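Putative flagellar protein FliS (Parabacteroides merdae ATCC 43184, PDB 4YOK) is of unknown function but joins a transthyretin-like (prealbumin-like) beta domain to a second beta domain that is probably E-set-like. Local coordinates at residues Thr28-Gln33 and Ser48-Gln53; Val32-Tyr37 and Tyr66-Arg71. All blocks are in the same frame, centred on the assembly; numbering follows the deposited sequence.

Both contacts lie in the N-terminal, prealbumin-like domain, in one antiparallel sheet whose strands run 47-50, 33-37, 64-70 and 83-88 across it. Contact 1 joins 28-33, a beta turn leading into strand 33-37, to 48-53 on strand 47-50, an outermost strand; contact 2 lays strand 33-37 against strand 64-70 on its other side. The centres are about 11 Å apart, and Val32 and Gln33 belong to both. Along the chain the order is 28-37, then 48-53, then 66-71, so one central strand gathers two later segments. Val49 and Val51 of contact 1 pack on Leu36 and Leu34 of contact 2, so the two contacts share apolar packing on one side of strand 33-37.

Contact 1. Residues Thr28-Gln33 and Ser48-Gln53; sequences TGEAVQ and SVFVGQ
Glu30 lies alongside the ring of Phe50, the two side chains pointing the same way. Its CB rests 3.7 Å from CD2 of Phe50. CG, beside the backbone N and anti to the carbonyl carbon (chi1 -52°), lies against both CD2 and CE2, and from there the extended chain runs along the ring: CD comes 3.7 Å from Phe50 CE2, and at the tip OE2 stays 3.8 Å from the same CE2, with OE1 somewhat farther from it. The carboxylate plane is turned only 19° from that of the ring. Gln33 also meets this ring, its CG 3.4 Å from Phe50 CD2. Glu30 is carried by a type I' turn from Thr28 to Ala31, closed by Ala31 N giving a hydrogen bond to Thr28 O. Past the turn the chain joins the antiparallel sheet of the prealbumin-like domain, where Gln33 and Phe50 form a non-hydrogen-bonded pair. At the neighbouring pair, Val51 N donates to Val32 O over 2.9 Å, almost straight at 175°. The reverse link is made through water, which accepts from Val32 N at 3.0 Å and lies 2.8 Å from Val51 O. On the buried side Val32 CG1 packs 4.0 Å from Val51 CB, with Trp77 also against Val32. The carboxamide of Asn74 bonds on both sides of Val32, ND2 to Ala31 O and OD1 to Gln33 N.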
loop_
_atom_site.group_PDB
_atom_site.type_symbol
_atom_site.label_atom_id
_atom_site.label_comp_id
_atom_site.label_asym_id
_atom_site.label_seq_id
_atom_site.Cartn_x
_atom_site.Cartn_y
_atom_site.Cartn_z
ATOM N N THR A 28 -6.488 1.550 4.645
ATOM C CA THR A 28 -7.795 1.943 5.206
ATOM C C THR A 28 -8.932 1.678 4.220
ATOM O O THR A 28 -8.676 1.564 3.018
ATOM C CB THR A 28 -7.792 3.448 5.533
ATOM O OG1 THR A 28 -7.520 4.180 4.328
ATOM C CG2 THR A 28 -6.800 3.828 6.665
ATOM N N GLY A 29 -10.171 1.680 4.724
ATOM C CA GLY A 29 -11.391 1.581 3.923
ATOM C C GLY A 29 -11.515 0.360 3.032
ATOM O O GLY A 29 -12.244 0.400 2.042
ATOM N N GLU A 30 -10.841 -0.747 3.389
ATOM C CA GLU A 30 -10.839 -2.013 2.620
ATOM C C GLU A 30 -10.280 -1.771 1.197
ATOM O O GLU A 30 -10.677 -2.453 0.245
ATOM C CB GLU A 30 -12.252 -2.621 2.556
ATOM C CG GLU A 30 -12.912 -2.763 3.916
ATOM C CD GLU A 30 -14.255 -3.463 3.900
ATOM O OE1 GLU A 30 -14.926 -3.475 2.840
ATOM O OE2 GLU A 30 -14.648 -3.977 4.971
ATOM N N ALA A 31 -9.359 -0.806 1.067
ATOM C CA ALA A 31 -8.805 -0.431 -0.235
ATOM C C ALA A 31 -8.101 -1.586 -0.949
ATOM O O ALA A 31 -8.274 -1.739 -2.169
ATOM C CB ALA A 31 -7.844 0.713 -0.082
ATOM N N VAL A 32 -7.306 -2.384 -0.200
ATOM C CA VAL A 32 -6.533 -3.497 -0.755
ATOM C C VAL A 32 -6.871 -4.781 -0.008
ATOM O O VAL A 32 -6.755 -4.850 1.225
ATOM C CB VAL A 32 -5.010 -3.204 -0.748
ATOM C CG1 VAL A 32 -4.212 -4.361 -1.361
ATOM C CG2 VAL A 32 -4.701 -1.899 -1.473
ATOM N N GLN A 33 -7.309 -5.796 -0.781
ATOM C CA GLN A 33 -7.706 -7.081 -0.238
ATOM C C GLN A 33 -7.018 -8.236 -0.901
ATOM O O GLN A 33 -6.691 -8.176 -2.085
ATOM C CB GLN A 33 -9.222 -7.274 -0.402
ATOM C CG GLN A 33 -10.042 -6.285 0.418
ATOM C CD GLN A 33 -11.506 -6.287 0.053
ATOM O OE1 GLN A 33 -12.079 -5.257 -0.316
ATOM N NE2 GLN A 33 -12.146 -7.436 0.167
ATOM N N SER A 48 -11.983 -12.991 2.791
ATOM C CA SER A 48 -11.306 -11.728 2.446
ATOM C C SER A 48 -10.361 -11.314 3.558
ATOM O O SER A 48 -10.702 -11.434 4.738
ATOM C CB SER A 48 -12.303 -10.599 2.193
ATOM O OG SER A 48 -13.141 -10.847 1.075
ATOM N N VAL A 49 -9.169 -10.845 3.197
ATOM C CA VAL A 49 -8.235 -10.310 4.209
ATOM C C VAL A 49 -7.839 -8.922 3.731
ATOM O O VAL A 49 -7.628 -8.714 2.540
ATOM C CB VAL A 49 -7.016 -11.179 4.634
ATOM C CG1 VAL A 49 -7.459 -12.498 5.271
ATOM C CG2 VAL A 49 -6.047 -11.414 3.496
ATOM N N PHE A 50 -7.815 -7.972 4.640
ATOM C CA PHE A 50 -7.552 -6.588 4.294
ATOM C C PHE A 50 -6.082 -6.288 4.612
ATOM O O PHE A 50 -5.579 -6.657 5.675
ATOM C CB PHE A 50 -8.579 -5.674 5.008
ATOM C CG PHE A 50 -9.995 -6.204 4.829
ATOM C CD1 PHE A 50 -10.513 -7.168 5.693
ATOM C CD2 PHE A 50 -10.766 -5.818 3.744
ATOM C CE1 PHE A 50 -11.773 -7.736 5.467
ATOM C CE2 PHE A 50 -12.047 -6.364 3.541
ATOM C CZ PHE A 50 -12.539 -7.312 4.408
ATOM N N VAL A 51 -5.375 -5.726 3.639
ATOM C CA VAL A 51 -3.940 -5.453 3.771
ATOM C C VAL A 51 -3.736 -4.079 4.441
ATOM O O VAL A 51 -4.463 -3.139 4.141
ATOM C CB VAL A 51 -3.260 -5.562 2.381
ATOM C CG1 VAL A 51 -1.765 -5.333 2.488
ATOM C CG2 VAL A 51 -3.531 -6.937 1.743
ATOM N N GLY A 52 -2.796 -4.000 5.384
ATOM C CA GLY A 52 -2.509 -2.755 6.105
ATOM C C GLY A 52 -1.607 -1.816 5.337
ATOM O O GLY A 52 -1.130 -2.154 4.251
ATOM N N GLN A 53 -1.301 -0.665 5.925
ATOM C CA GLN A 53 -0.434 0.349 5.314
ATOM C C GLN A 53 0.954 -0.139 4.963
ATOM O O GLN A 53 1.549 0.337 4.001
ATOM C CB GLN A 53 -0.231 1.499 6.305
ATOM C CG GLN A 53 -1.348 2.467 6.372
ATOM C CD GLN A 53 -0.830 3.825 6.789
ATOM O OE1 GLN A 53 -1.252 4.824 6.248
ATOM N NE2 GLN A 53 0.050 3.890 7.800
HETATM O O HOH W 1 -6.415 -1.800 2.568
#

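Contact 2. Residues Val32-Tyr37 and Tyr66-Arg71; sequences VQLQLY and YRLTTR
Gln35 with Thr69 and Tyr37 with Arg67 are the hydrogen-bonded pairs of an antiparallel beta ladder, part of a four-stranded sheet in the prealbumin-like domain; strands 33-37 and 66-70 run at 160° to each other. Each pair has two backbone bonds, N to O in both directions, the one from Thr69 N to Gln35 O being 2.8 Å long. Between them Leu36 and Leu68 form a non-hydrogen-bonded pair.

The apolar contacts lie on the leucine side. Leu36 CD2 touches both Leu68 CD1 and, at 3.8 Å, Tyr66 CB. Leu34 CB lies 3.9 Å from Leu68 CD1. With CG anti to the carbonyl carbon (chi1 -55°), its methyls spread along strand 66-70: CD1 comes 4.0 Å from Leu68 CD1, and CD2 3.9 Å from Thr70 CA. Phe57 of strand 56-62 packs against Leu34 and Leu68. An alanine in place of Leu34 would remove both methyls, probably opening a gap beside Thr70 and Phe57 and leaving Leu68 CD1 only the CB contact from this residue.

The opposite face carries Gln35, Tyr37, Arg67 and Thr69. Arg67 and Thr69 are each modelled twice, so their contacts are tentative: in the copies given, Arg67 NH2 sits over one face of the Tyr37 ring, toward its rim, with NH1 beside Tyr37 CB and the planes 15° apart; Thr69 CG2 meets the ring edge near CE1, and its OG1 bonds to Glu82 O.

Beyond Gln35 and Thr69, a water donates to Gln33 O at 2.7 Å and accepts from Arg71 N at 2.8 Å.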
loop_
_atom_site.group_PDB
_atom_site.type_symbol
_atom_site.label_atom_id
_atom_site.label_comp_id
_atom_site.label_asym_id
_atom_site.label_seq_id
_atom_site.Cartn_x
_atom_site.Cartn_y
_atom_site.Cartn_z
ATOM N N VAL A 32 -7.306 -2.384 -0.200
ATOM C CA VAL A 32 -6.533 -3.497 -0.755
ATOM C C VAL A 32 -6.871 -4.781 -0.008
ATOM O O VAL A 32 -6.755 -4.850 1.225
ATOM C CB VAL A 32 -5.010 -3.204 -0.748
ATOM C CG1 VAL A 32 -4.212 -4.361 -1.361
ATOM C CG2 VAL A 32 -4.701 -1.899 -1.473
ATOM N N GLN A 33 -7.309 -5.796 -0.781
ATOM C CA GLN A 33 -7.706 -7.081 -0.238
ATOM C C GLN A 33 -7.018 -8.236 -0.901
ATOM O O GLN A 33 -6.691 -8.176 -2.085
ATOM C CB GLN A 33 -9.222 -7.274 -0.402
ATOM C CG GLN A 33 -10.042 -6.285 0.418
ATOM C CD GLN A 33 -11.506 -6.287 0.053
ATOM O OE1 GLN A 33 -12.079 -5.257 -0.316
ATOM N NE2 GLN A 33 -12.146 -7.436 0.167
ATOM N N LEU A 34 -6.850 -9.311 -0.139
ATOM C CA LEU A 34 -6.382 -10.604 -0.638
ATOM C C LEU A 34 -7.483 -11.605 -0.379
ATOM O O LEU A 34 -8.429 -11.307 0.356
ATOM C CB LEU A 34 -5.061 -11.059 0.006
ATOM C CG LEU A 34 -3.869 -10.104 -0.068
ATOM C CD1 LEU A 34 -2.713 -10.679 0.672
ATOM C CD2 LEU A 34 -3.496 -9.764 -1.527
ATOM N N GLN A 35 -7.382 -12.791 -0.970
ATOM C CA GLN A 35 -8.416 -13.797 -0.756
ATOM C C GLN A 35 -7.783 -15.100 -0.368
ATOM O O GLN A 35 -6.742 -15.451 -0.908
ATOM C CB GLN A 35 -9.283 -13.959 -2.019
ATOM C CG GLN A 35 -10.170 -12.736 -2.281
ATOM C CD GLN A 35 -10.969 -12.913 -3.531
ATOM O OE1 GLN A 35 -10.440 -12.872 -4.642
ATOM N NE2 GLN A 35 -12.248 -13.177 -3.369
ATOM N N LEU A 36 -8.382 -15.793 0.609
ATOM C CA LEU A 36 -7.908 -17.105 1.081
ATOM C C LEU A 36 -8.897 -18.154 0.628
ATOM O O LEU A 36 -10.059 -18.100 1.039
ATOM C CB LEU A 36 -7.760 -17.121 2.616
ATOM C CG LEU A 36 -6.481 -16.520 3.182
ATOM C CD1 LEU A 36 -6.676 -16.130 4.635
ATOM C CD2 LEU A 36 -5.326 -17.518 3.095
ATOM N N TYR A 37 -8.457 -19.076 -0.245
ATOM C CA TYR A 37 -9.312 -20.157 -0.780
ATOM C C TYR A 37 -9.005 -21.476 -0.115
ATOM O O TYR A 37 -7.855 -21.743 0.220
ATOM C CB TYR A 37 -9.136 -20.334 -2.299
ATOM C CG TYR A 37 -9.717 -19.212 -3.127
ATOM C CD1 TYR A 37 -8.972 -18.070 -3.409
ATOM C CD2 TYR A 37 -11.009 -19.301 -3.654
ATOM C CE1 TYR A 37 -9.520 -17.010 -4.128
ATOM C CE2 TYR A 37 -11.554 -18.257 -4.407
ATOM C CZ TYR A 37 -10.802 -17.111 -4.637
ATOM O OH TYR A 37 -11.300 -16.045 -5.349
ATOM N N TYR A 66 -4.595 -23.627 2.752
ATOM C CA TYR A 66 -5.204 -22.480 2.077
ATOM C C TYR A 66 -4.407 -22.026 0.890
ATOM O O TYR A 66 -3.188 -22.243 0.828
ATOM C CB TYR A 66 -5.298 -21.278 3.036
ATOM C CG TYR A 66 -6.243 -21.459 4.195
ATOM C CD1 TYR A 66 -7.587 -21.114 4.084
ATOM C CD2 TYR A 66 -5.789 -21.937 5.423
ATOM C CE1 TYR A 66 -8.462 -21.260 5.158
ATOM C CE2 TYR A 66 -6.658 -22.104 6.499
ATOM C CZ TYR A 66 -7.995 -21.770 6.361
ATOM O OH TYR A 66 -8.855 -21.923 7.423
ATOM N N ARG A 67 -5.099 -21.339 -0.026
ATOM C CA ARG A 67 -4.471 -20.716 -1.188
ATOM C C ARG A 67 -4.701 -19.212 -1.080
ATOM O O ARG A 67 -5.837 -18.735 -1.159
ATOM C CB ARG A 67 -4.975 -21.291 -2.527
ATOM C CG ARG A 67 -4.163 -20.786 -3.729
ATOM C CD ARG A 67 -4.533 -21.484 -5.026
ATOM N NE ARG A 67 -5.672 -20.839 -5.686
ATOM C CZ ARG A 67 -6.930 -21.267 -5.619
ATOM N NH1 ARG A 67 -7.232 -22.360 -4.925
ATOM N NH2 ARG A 67 -7.893 -20.611 -6.252
ATOM N N LEU A 68 -3.603 -18.466 -0.816
ATOM C CA LEU A 68 -3.633 -17.016 -0.652
ATOM C C LEU A 68 -3.397 -16.338 -2.004
ATOM O O LEU A 68 -2.358 -16.587 -2.640
ATOM C CB LEU A 68 -2.580 -16.598 0.373
ATOM C CG LEU A 68 -2.438 -15.096 0.629
ATOM C CD1 LEU A 68 -3.703 -14.508 1.293
ATOM C CD2 LEU A 68 -1.220 -14.850 1.486
ATOM N N THR A 69 -4.365 -15.495 -2.459
ATOM C CA THR A 69 -4.214 -14.843 -3.764
ATOM C C THR A 69 -4.628 -13.375 -3.737
ATOM O O THR A 69 -5.294 -12.921 -2.802
ATOM C CB THR A 69 -5.002 -15.627 -4.851
ATOM O OG1 THR A 69 -4.670 -15.134 -6.145
ATOM C CG2 THR A 69 -6.501 -15.559 -4.664
ATOM N N THR A 70 -4.236 -12.632 -4.806
ATOM C CA THR A 70 -4.643 -11.237 -4.948
ATOM C C THR A 70 -6.101 -11.256 -5.426
ATOM O O THR A 70 -6.583 -12.281 -5.922
ATOM C CB THR A 70 -3.738 -10.499 -5.928
ATOM O OG1 THR A 70 -3.716 -11.195 -7.179
ATOM C CG2 THR A 70 -2.346 -10.250 -5.374
ATOM N N ARG A 71 -6.794 -10.143 -5.275
ATOM C CA ARG A 71 -8.160 -9.973 -5.763
ATOM C C ARG A 71 -8.054 -9.380 -7.168
ATOM O O ARG A 71 -7.251 -8.462 -7.394
ATOM C CB ARG A 71 -8.932 -9.067 -4.785
ATOM C CG ARG A 71 -10.411 -8.896 -5.117
ATOM C CD ARG A 71 -11.085 -8.037 -4.061
ATOM N NE ARG A 71 -12.318 -7.412 -4.549
ATOM C CZ ARG A 71 -13.537 -7.928 -4.413
ATOM N NH1 ARG A 71 -13.709 -9.099 -3.809
ATOM N NH2 ARG A 71 -14.594 -7.279 -4.885
HETATM O O HOH W 2 -5.428 -7.836 -4.437
#